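Local atomic coordinates of Endonuclease/exonuclease/phosphatase (Beutenbergia cavernae DSM 12333, PDB entry 4RUW), a protein that is of unknown function but belongs to the endonuclease/exonuclease/phosphatase family, joining a DNase I-like domain to an immunoglobulin-like domain in one chain that holds a zinc ion. Residues 80-83 / 84-87; 237-240 / 241-245; 251-254 / 255-259. All coordinates share one frame; numbering follows the deposited sequence.

Interaction 1 of 3, residues 80-83 / 84-87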
ATOM      1  N   ILE A  80     -10.535   0.085  19.036  1.00 12.98           N
ATOM      2  CA  ILE A  80     -10.119  -0.366  17.715  1.00 13.10           C
ATOM      3  C   ILE A  80     -11.292  -1.046  16.996  1.00 12.01           C
ATOM      4  O   ILE A  80     -11.592  -0.749  15.835  1.00 13.19           O
ATOM      5  CB  ILE A  80      -8.920  -1.345  17.832  1.00 13.90           C
ATOM      6  CG1 ILE A  80      -7.697  -0.656  18.465  1.00 13.97           C
ATOM      7  CG2 ILE A  80      -8.584  -1.978  16.480  1.00 13.83           C
ATOM      8  CD1 ILE A  80      -7.223   0.587  17.749  1.00 14.66           C
ATOM      9  N   ALA A  81     -11.955  -1.966  17.685  1.00 12.70           N
ATOM     10  CA  ALA A  81     -13.056  -2.699  17.086  1.00 13.22           C
ATOM     11  C   ALA A  81     -14.197  -1.784  16.659  1.00 12.43           C
ATOM     12  O   ALA A  81     -14.825  -2.011  15.636  1.00 13.16           O
ATOM     13  CB  ALA A  81     -13.554  -3.765  18.038  1.00 13.99           C
ATOM     14  N   ALA A  82     -14.473  -0.753  17.453  1.00 12.77           N
ATOM     15  CA  ALA A  82     -15.574   0.155  17.132  1.00 13.31           C
ATOM     16  C   ALA A  82     -15.305   0.907  15.827  1.00 13.07           C
ATOM     17  O   ALA A  82     -16.221   1.154  15.047  1.00 14.20           O
ATOM     18  CB  ALA A  82     -15.833   1.127  18.278  1.00 14.54           C
ATOM     19  N   VAL A  83     -14.048   1.261  15.581  1.00 13.14           N
ATOM     20  CA  VAL A  83     -13.690   1.920  14.329  1.00 13.17           C
ATOM     21  C   VAL A  83     -13.865   0.961  13.149  1.00 12.70           C
ATOM     22  O   VAL A  83     -14.466   1.316  12.131  1.00 13.70           O
ATOM     23  CB  VAL A  83     -12.254   2.471  14.362  1.00 13.07           C
ATOM     24  CG1 VAL A  83     -11.805   2.890  12.966  1.00 14.92           C
ATOM     25  CG2 VAL A  83     -12.157   3.642  15.335  1.00 13.63           C
ATOM     26  N   ILE A  84     -13.350  -0.260  13.284  1.00 12.61           N
ATOM     27  CA  ILE A  84     -13.532  -1.262  12.240  1.00 13.11           C
ATOM     28  C   ILE A  84     -15.019  -1.495  11.952  1.00 12.95           C
ATOM     29  O   ILE A  84     -15.434  -1.519  10.800  1.00 13.60           O
ATOM     30  CB  ILE A  84     -12.813  -2.580  12.588  1.00 13.31           C
ATOM     31  CG1 ILE A  84     -11.301  -2.344  12.712  1.00 14.48           C
ATOM     32  CG2 ILE A  84     -13.135  -3.653  11.556  1.00 14.14           C
ATOM     33  CD1 ILE A  84     -10.530  -3.499  13.330  1.00 14.48           C
ATOM     34  N   ARG A  85     -15.819  -1.641  13.006  1.00 13.39           N
ATOM     35  CA  ARG A  85     -17.254  -1.860  12.865  1.00 14.41           C
ATOM     36  C   ARG A  85     -17.919  -0.728  12.086  1.00 14.16           C
ATOM     37  O   ARG A  85     -18.749  -0.970  11.210  1.00 15.46           O
ATOM     38  CB  ARG A  85     -17.871  -1.972  14.264  1.00 17.01           C
ATOM     39  CG  ARG A  85     -19.330  -2.359  14.323  1.00 20.13           C
ATOM     40  CD  ARG A  85     -19.795  -2.493  15.791  1.00 20.16           C
ATOM     41  NE  ARG A  85     -19.002  -3.478  16.535  1.00 20.29           N
ATOM     42  CZ  ARG A  85     -18.218  -3.196  17.574  1.00 19.53           C
ATOM     43  NH1 ARG A  85     -18.121  -1.955  18.034  1.00 18.86           N
ATOM     44  NH2 ARG A  85     -17.525  -4.165  18.162  1.00 21.44           N
ATOM     45  N   ALA A  86     -17.544   0.506  12.398  1.00 13.78           N
ATOM     46  CA  ALA A  86     -18.131   1.672  11.748  1.00 14.55           C
ATOM     47  C   ALA A  86     -17.742   1.755  10.276  1.00 14.00           C
ATOM     48  O   ALA A  86     -18.553   2.134   9.438  1.00 15.95           O
ATOM     49  CB  ALA A  86     -17.723   2.940  12.473  1.00 15.92           C
ATOM     50  N   GLU A  87     -16.499   1.396   9.962  1.00 12.98           N
ATOM     51  CA  GLU A  87     -16.014   1.457   8.586  1.00 13.72           C
ATOM     52  C   GLU A  87     -16.530   0.278   7.754  1.00 13.15           C
ATOM     53  O   GLU A  87     -16.625   0.358   6.529  1.00 14.38           O
ATOM     54  CB  GLU A  87     -14.487   1.506   8.561  1.00 13.72           C
ATOM     55  CG  GLU A  87     -13.883   2.745   9.229  1.00 14.13           C
ATOM     56  CD  GLU A  87     -14.106   4.035   8.448  1.00 16.02           C
ATOM     57  OE1 GLU A  87     -14.700   3.996   7.344  1.00 16.35           O
ATOM     58  OE2 GLU A  87     -13.655   5.095   8.942  1.00 16.84           O
TER
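From Ile80 to Glu87 the backbone is regular alpha-helix, its four successive i to i+4 hydrogen bonds running from Ile84 N to Ile80 O (3.1 Å), then from Arg85, Ala86 and Glu87 N to the carbonyls of Ala81, Ala82 and Val83. The bond donated by Arg85 N to Ala81 O is the shortest of them at 2.8 Å. Ile80, Val83, Ile84 and Glu87 are buried, whereas Ala82 and Ala86 are exposed. Ile80 and Ile84, one turn apart, cross obliquely: the branch methyl CG2 of Ile80 meets the terminal CD1 of Ile84 at 4.0 Å. Arg85 behaves differently. Its CG stands anti to the backbone N (chi1 -173°), and after an extended run the chain bends at chi3 (-58°), which turns the guanidinium back toward the preceding turn. One face of that group then lies over Ala81 O, about 4.0 Å from the plane, while NH1 comes within 3.4 Å of Ala82 CA. The flat group thus lies against the turn carrying Ala81 and Ala82, its rotation fixed from outside by a salt bridge from NE to Asp121 and a hydrogen bond from NH2 to Leu117 O. Glu87 has CG anti to its carbonyl carbon (chi1 -63°), which brings CG to 3.3 Å from Val83 O; its carboxylate is held by His310 and Ser312. This helix is the crossover of the beta-alpha-beta unit formed by strand 55-62, helix 77-87 and strand 91-98. Val83 packs on Met59 and Trp61 of strand 55-62, whereas Ala81 and Ile84 meet Leu118 of helix 110-118.

Interaction 2 of 3, residues 237-240 / 241-245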
ATOM      1  N   ASN A 237       6.164   1.757   5.797  1.00 12.02           N
ATOM      2  CA  ASN A 237       7.188   2.579   6.441  1.00 12.38           C
ATOM      3  C   ASN A 237       8.064   3.355   5.461  1.00 11.99           C
ATOM      4  O   ASN A 237       9.196   3.727   5.785  1.00 13.19           O
ATOM      5  CB  ASN A 237       8.059   1.736   7.385  1.00 13.54           C
ATOM      6  CG  ASN A 237       7.636   1.854   8.830  1.00 13.29           C
ATOM      7  OD1 ASN A 237       7.307   2.944   9.304  1.00 14.90           O
ATOM      8  ND2 ASN A 237       7.652   0.735   9.549  1.00 13.49           N
ATOM      9  N   ILE A 238       7.539   3.588   4.261  1.00 11.89           N
ATOM     10  CA  ILE A 238       8.227   4.392   3.262  1.00 12.20           C
ATOM     11  C   ILE A 238       7.282   5.455   2.741  1.00 11.54           C
ATOM     12  O   ILE A 238       6.088   5.199   2.584  1.00 12.10           O
ATOM     13  CB  ILE A 238       8.764   3.524   2.079  1.00 13.54           C
ATOM     14  CG1 ILE A 238       7.624   2.806   1.340  1.00 14.27           C
ATOM     15  CG2 ILE A 238       9.811   2.549   2.579  1.00 15.21           C
ATOM     16  CD1 ILE A 238       8.090   2.062   0.088  1.00 17.23           C
ATOM     17  N   TRP A 239       7.810   6.649   2.493  1.00 11.85           N
ATOM     18  CA  TRP A 239       7.091   7.628   1.694  1.00 11.49           C
ATOM     19  C   TRP A 239       7.125   7.179   0.235  1.00 11.87           C
ATOM     20  O   TRP A 239       7.828   6.230  -0.121  1.00 12.75           O
ATOM     21  CB  TRP A 239       7.772   8.981   1.741  1.00 12.26           C
ATOM     22  CG  TRP A 239       7.898   9.665   3.061  1.00 12.76           C
ATOM     23  CD1 TRP A 239       7.562   9.197   4.305  1.00 13.06           C
ATOM     24  CD2 TRP A 239       8.397  10.988   3.244  1.00 12.80           C
ATOM     25  NE1 TRP A 239       7.836  10.169   5.255  1.00 13.60           N
ATOM     26  CE2 TRP A 239       8.350  11.273   4.621  1.00 13.83           C
ATOM     27  CE3 TRP A 239       8.892  11.960   2.365  1.00 14.31           C
ATOM     28  CZ2 TRP A 239       8.779  12.492   5.144  1.00 14.75           C
ATOM     29  CZ3 TRP A 239       9.314  13.161   2.875  1.00 14.68           C
ATOM     30  CH2 TRP A 239       9.260  13.420   4.255  1.00 15.31           C
ATOM     31  N   THR A 240       6.408   7.887  -0.630  1.00 11.84           N
ATOM     32  CA  THR A 240       6.508   7.605  -2.055  1.00 12.08           C
ATOM     33  C   THR A 240       7.753   8.221  -2.692  1.00 11.96           C
ATOM     34  O   THR A 240       8.173   7.775  -3.765  1.00 12.88           O
ATOM     35  CB  THR A 240       5.272   8.069  -2.835  1.00 12.81           C
ATOM     36  OG1 THR A 240       5.092   9.470  -2.623  1.00 13.29           O
ATOM     37  CG2 THR A 240       4.032   7.316  -2.384  1.00 13.58           C
ATOM     38  N   THR A 241       8.344   9.224  -2.041  1.00 12.27           N
ATOM     39  CA  THR A 241       9.521   9.896  -2.585  1.00 13.09           C
ATOM     40  C   THR A 241      10.618   9.974  -1.526  1.00 12.34           C
ATOM     41  O   THR A 241      10.347   9.895  -0.322  1.00 13.13           O
ATOM     42  CB  THR A 241       9.210  11.325  -3.075  1.00 15.01           C
ATOM     43  OG1 THR A 241       8.634  12.091  -2.008  1.00 15.30           O
ATOM     44  CG2 THR A 241       8.279  11.302  -4.276  1.00 16.94           C
ATOM     45  N   ASP A 242      11.855  10.136  -1.977  1.00 13.20           N
ATOM     46  CA  ASP A 242      12.997  10.169  -1.074  1.00 13.75           C
ATOM     47  C   ASP A 242      12.816  11.234   0.006  1.00 14.12           C
ATOM     48  O   ASP A 242      12.434  12.370  -0.282  1.00 14.86           O
ATOM     49  CB  ASP A 242      14.276  10.471  -1.852  1.00 14.67           C
ATOM     50  CG  ASP A 242      14.655   9.370  -2.829  1.00 15.67           C
ATOM     51  OD1 ASP A 242      14.134   8.233  -2.731  1.00 15.64           O
ATOM     52  OD2 ASP A 242      15.505   9.645  -3.703  1.00 18.59           O
ATOM     53  N   VAL A 243      13.112  10.871   1.250  1.00 14.80           N
ATOM     54  CA  VAL A 243      13.040  11.823   2.348  1.00 15.52           C
ATOM     55  C   VAL A 243      14.218  12.782   2.217  1.00 16.50           C
ATOM     56  O   VAL A 243      15.363  12.354   2.254  1.00 17.71           O
ATOM     57  CB  VAL A 243      13.097  11.090   3.705  1.00 16.22           C
ATOM     58  CG1 VAL A 243      13.123  12.081   4.854  1.00 17.53           C
ATOM     59  CG2 VAL A 243      11.916  10.144   3.849  1.00 17.01           C
ATOM     60  N   PRO A 244      13.946  14.085   2.054  1.00 18.30           N
ATOM     61  CA  PRO A 244      15.047  15.009   1.748  1.00 21.07           C
ATOM     62  C   PRO A 244      16.070  15.158   2.871  1.00 22.79           C
ATOM     63  O   PRO A 244      17.209  15.536   2.599  1.00 25.41           O
ATOM     64  CB  PRO A 244      14.334  16.340   1.476  1.00 22.55           C
ATOM     65  CG  PRO A 244      12.989  16.205   2.108  1.00 24.25           C
ATOM     66  CD  PRO A 244      12.631  14.746   2.003  1.00 20.01           C
ATOM     67  N   THR A 245      15.676  14.847   4.103  1.00 23.13           N
ATOM     68  CA  THR A 245      16.573  14.955   5.248  1.00 25.11           C
ATOM     69  C   THR A 245      17.407  13.686   5.460  1.00 25.48           C
ATOM     70  O   THR A 245      18.234  13.624   6.371  1.00 27.57           O
ATOM     71  CB  THR A 245      15.786  15.300   6.531  1.00 26.25           C
ATOM     72  OG1 THR A 245      14.720  14.358   6.711  1.00 26.12           O
ATOM     73  CG2 THR A 245      15.187  16.696   6.420  1.00 26.90           C
TER
HETATM   74  O   HOH W   1       6.341  11.151  -0.838  1.00 14.09           O
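The indole of Trp239 is overlapped by Val243, whose CG2 methyl sits almost squarely above the six-membered ring in a CH-pi contact, 3.7 Å from its centroid and 13° off the ring normal. Val243 has CG1 anti to its backbone N (chi1 176°), a setting that turns the other methyl, CG2, down onto the ring, and CG1 still grazes CH2 at 4.1 Å. The two side chains cross at about a right angle. Further along, Pro244 adds its CD, 3.8 Å from Trp239 CZ3, approaching the ring obliquely. The backbone turns at Thr240 and Thr241, which brings Val243 and Pro244 to the indole, with Thr241 O 3.4 Å from Trp239 CB. At the bend the neighbouring threonines share a water. Each hydroxyl lies between its own backbone N and carbonyl carbon, and the water bridges them, 2.8 Å from Thr240 OG1 and 2.7 Å from Thr241 OG1. That second hydroxyl is also gripped by Gln371, so it has two polar partners. No direct hydrogen bond joins the two halves of this irregular segment; the indole packing and the water bridge link them. It lies in the connection between strand 230-233 and helix 251-260, where Ile238 packs on that helix, while Asn368, just beyond strand 360-367, hydrogen-bonds Thr240 O from the Ig-like part of the chain.

Interaction 3 of 3, residues 251-254 / 255-259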
ATOM      1  N   ASN A 251      13.212   5.716  -1.441  1.00 13.38           N
ATOM      2  CA  ASN A 251      11.789   5.574  -1.687  1.00 12.31           C
ATOM      3  C   ASN A 251      11.403   5.613  -3.157  1.00 12.06           C
ATOM      4  O   ASN A 251      10.574   4.821  -3.593  1.00 12.36           O
ATOM      5  CB  ASN A 251      11.023   6.626  -0.898  1.00 13.06           C
ATOM      6  CG  ASN A 251      11.192   6.452   0.594  1.00 13.02           C
ATOM      7  OD1 ASN A 251      11.448   5.350   1.077  1.00 13.74           O
ATOM      8  ND2 ASN A 251      11.035   7.539   1.335  1.00 14.17           N
ATOM      9  N   ASN A 252      11.976   6.532  -3.932  1.00 12.57           N
ATOM     10  CA  ASN A 252      11.652   6.549  -5.363  1.00 12.96           C
ATOM     11  C   ASN A 252      11.975   5.212  -6.023  1.00 12.55           C
ATOM     12  O   ASN A 252      11.193   4.696  -6.823  1.00 12.92           O
ATOM     13  CB  ASN A 252      12.368   7.682  -6.099  1.00 13.88           C
ATOM     14  CG  ASN A 252      11.715   9.025  -5.865  1.00 13.63           C
ATOM     15  OD1 ASN A 252      11.891   9.631  -4.811  1.00 14.43           O
ATOM     16  ND2 ASN A 252      10.936   9.490  -6.838  1.00 15.54           N
ATOM     17  N   LEU A 253      13.123   4.644  -5.681  1.00 12.64           N
ATOM     18  CA  LEU A 253      13.518   3.352  -6.208  1.00 12.73           C
ATOM     19  C   LEU A 253      12.493   2.270  -5.833  1.00 12.69           C
ATOM     20  O   LEU A 253      11.995   1.541  -6.690  1.00 12.35           O
ATOM     21  CB  LEU A 253      14.909   2.990  -5.691  1.00 13.65           C
ATOM     22  CG  LEU A 253      15.473   1.648  -6.150  1.00 14.84           C
ATOM     23  CD1 LEU A 253      15.657   1.613  -7.663  1.00 16.79           C
ATOM     24  CD2 LEU A 253      16.785   1.366  -5.430  1.00 16.99           C
HETATM   25  N   MSE A 254      12.147   2.182  -4.555  1.00 12.62           N
HETATM   26  CA  MSE A 254      11.204   1.165  -4.120  1.00 12.41           C
HETATM   27  C   MSE A 254       9.839   1.330  -4.784  1.00 11.98           C
HETATM   28  O   MSE A 254       9.211   0.344  -5.179  1.00 12.23           O
HETATM   29  CB  MSE A 254      11.094   1.163  -2.592  1.00 12.31           C
HETATM   30  CG  MSE A 254      12.285   0.474  -1.918  1.00 13.33           C
HETATM   31 SE   MSE A 254      12.117   0.224   0.006  0.60 13.62          SE
HETATM   32  CE  MSE A 254      12.925   1.904   0.594  1.00 17.18           C
ATOM     33  N   GLN A 255       9.370   2.568  -4.908  1.00 12.41           N
ATOM     34  CA  GLN A 255       8.084   2.786  -5.562  1.00 12.50           C
ATOM     35  C   GLN A 255       8.121   2.383  -7.039  1.00 12.40           C
ATOM     36  O   GLN A 255       7.127   1.886  -7.570  1.00 13.01           O
ATOM     37  CB  GLN A 255       7.609   4.229  -5.380  1.00 13.70           C
ATOM     38  CG  GLN A 255       7.374   4.604  -3.920  1.00 15.21           C
ATOM     39  CD  GLN A 255       6.048   4.105  -3.365  1.00 14.66           C
ATOM     40  OE1 GLN A 255       5.124   3.778  -4.114  1.00 16.41           O
ATOM     41  NE2 GLN A 255       5.937   4.079  -2.036  1.00 16.15           N
ATOM     42  N   SER A 256       9.260   2.572  -7.703  1.00 12.34           N
ATOM     43  CA  SER A 256       9.377   2.144  -9.090  1.00 13.05           C
ATOM     44  C   SER A 256       9.234   0.624  -9.192  1.00 12.55           C
ATOM     45  O   SER A 256       8.617   0.130 -10.125  1.00 13.15           O
ATOM     46  CB  SER A 256      10.684   2.629  -9.732  1.00 13.73           C
ATOM     47  OG  SER A 256      11.821   1.872  -9.336  1.00 13.69           O
ATOM     48  N   TRP A 257       9.773  -0.112  -8.225  1.00 12.14           N
ATOM     49  CA  TRP A 257       9.646  -1.570  -8.231  1.00 12.72           C
ATOM     50  C   TRP A 257       8.192  -1.993  -8.086  1.00 11.95           C
ATOM     51  O   TRP A 257       7.729  -2.928  -8.735  1.00 13.75           O
ATOM     52  CB  TRP A 257      10.424  -2.195  -7.082  1.00 12.82           C
ATOM     53  CG  TRP A 257      11.899  -2.019  -7.111  1.00 13.50           C
ATOM     54  CD1 TRP A 257      12.667  -1.576  -8.146  1.00 13.45           C
ATOM     55  CD2 TRP A 257      12.792  -2.279  -6.026  1.00 13.16           C
ATOM     56  NE1 TRP A 257      13.995  -1.556  -7.769  1.00 14.43           N
ATOM     57  CE2 TRP A 257      14.093  -1.985  -6.473  1.00 13.55           C
ATOM     58  CE3 TRP A 257      12.617  -2.754  -4.723  1.00 14.04           C
ATOM     59  CZ2 TRP A 257      15.213  -2.142  -5.658  1.00 14.90           C
ATOM     60  CZ3 TRP A 257      13.731  -2.911  -3.917  1.00 15.22           C
ATOM     61  CH2 TRP A 257      15.009  -2.600  -4.384  1.00 15.83           C
ATOM     62  N   ILE A 258       7.467  -1.318  -7.205  1.00 12.56           N
ATOM     63  CA  ILE A 258       6.066  -1.660  -6.979  1.00 11.96           C
ATOM     64  C   ILE A 258       5.256  -1.406  -8.256  1.00 12.41           C
ATOM     65  O   ILE A 258       4.451  -2.243  -8.681  1.00 12.99           O
ATOM     66  CB  ILE A 258       5.474  -0.866  -5.791  1.00 12.62           C
ATOM     67  CG1 ILE A 258       6.238  -1.174  -4.497  1.00 12.86           C
ATOM     68  CG2 ILE A 258       4.011  -1.190  -5.623  1.00 13.73           C
ATOM     69  CD1 ILE A 258       5.900  -0.235  -3.338  1.00 13.80           C
ATOM     70  N   ALA A 259       5.486  -0.254  -8.879  1.00 12.32           N
ATOM     71  CA  ALA A 259       4.774   0.086 -10.100  1.00 13.25           C
ATOM     72  C   ALA A 259       5.107  -0.897 -11.226  1.00 13.85           C
ATOM     73  O   ALA A 259       4.220  -1.302 -11.977  1.00 14.26           O
ATOM     74  CB  ALA A 259       5.091   1.513 -10.513  1.00 13.98           C
TER
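Leu253 O and the groups of the following turn form the tight part of this helical contact. The oxygen accepts two hydrogen bonds, one from Trp257 N at 3.2 Å and a shorter one from Ser256 OG at 2.7 Å, the latter directed at a lone pair in the carbonyl plane. Ser256 achieves this because its OG stands between its backbone N and carbonyl carbon (chi1 77°), facing back along the helix. The same carbonyl oxygen lies over one face of the Trp257 indole, displaced toward its rim. Such bifurcated acceptance, a main-chain i to i+4 bond joined by a serine hydroxyl at i+3, is a recurring feature of alpha-helices; here it occurs in helix 251-260 of the DNase I-like domain. The solvent side is carried by Leu253 and Trp257, both partly exposed. The leucine crosses the indole at a slant, CD1 at 3.6 Å from NE1 and CG at 3.8 Å from CZ2, and Arg218 adds a cation-pi contact to the ring. Looser is the approach of Met254, modelled as selenomethionine, with CG 4.2 Å from CZ3 of Trp257, before its chain continues toward Leu217 of helix 207-222. Gln255 and Ile258 turn to Phe299 of strand 296-300.

In the fold
Two of the three contacts form a pair. Interactions 2 and 3, with centres 11 Å apart, meet at the start of helix 251-260: Asn252 OD1 probably accepts a hydrogen bond from Asp242 N (2.9 Å), and Asn251 ND2 probably donates one to Thr241 O (3.0 Å). Side chains of the helix's first turn thus fix the backbone of segment 241-245 before it. Interaction 1 stands apart, its nearest atoms about 17 Å from interaction 2 and about 22 Å from interaction 3, on the other side of the chain's centre from the latter. The side chain of Ile80 is about 13 Å from the zinc ion bound by His98, Asp100, His107 and His137.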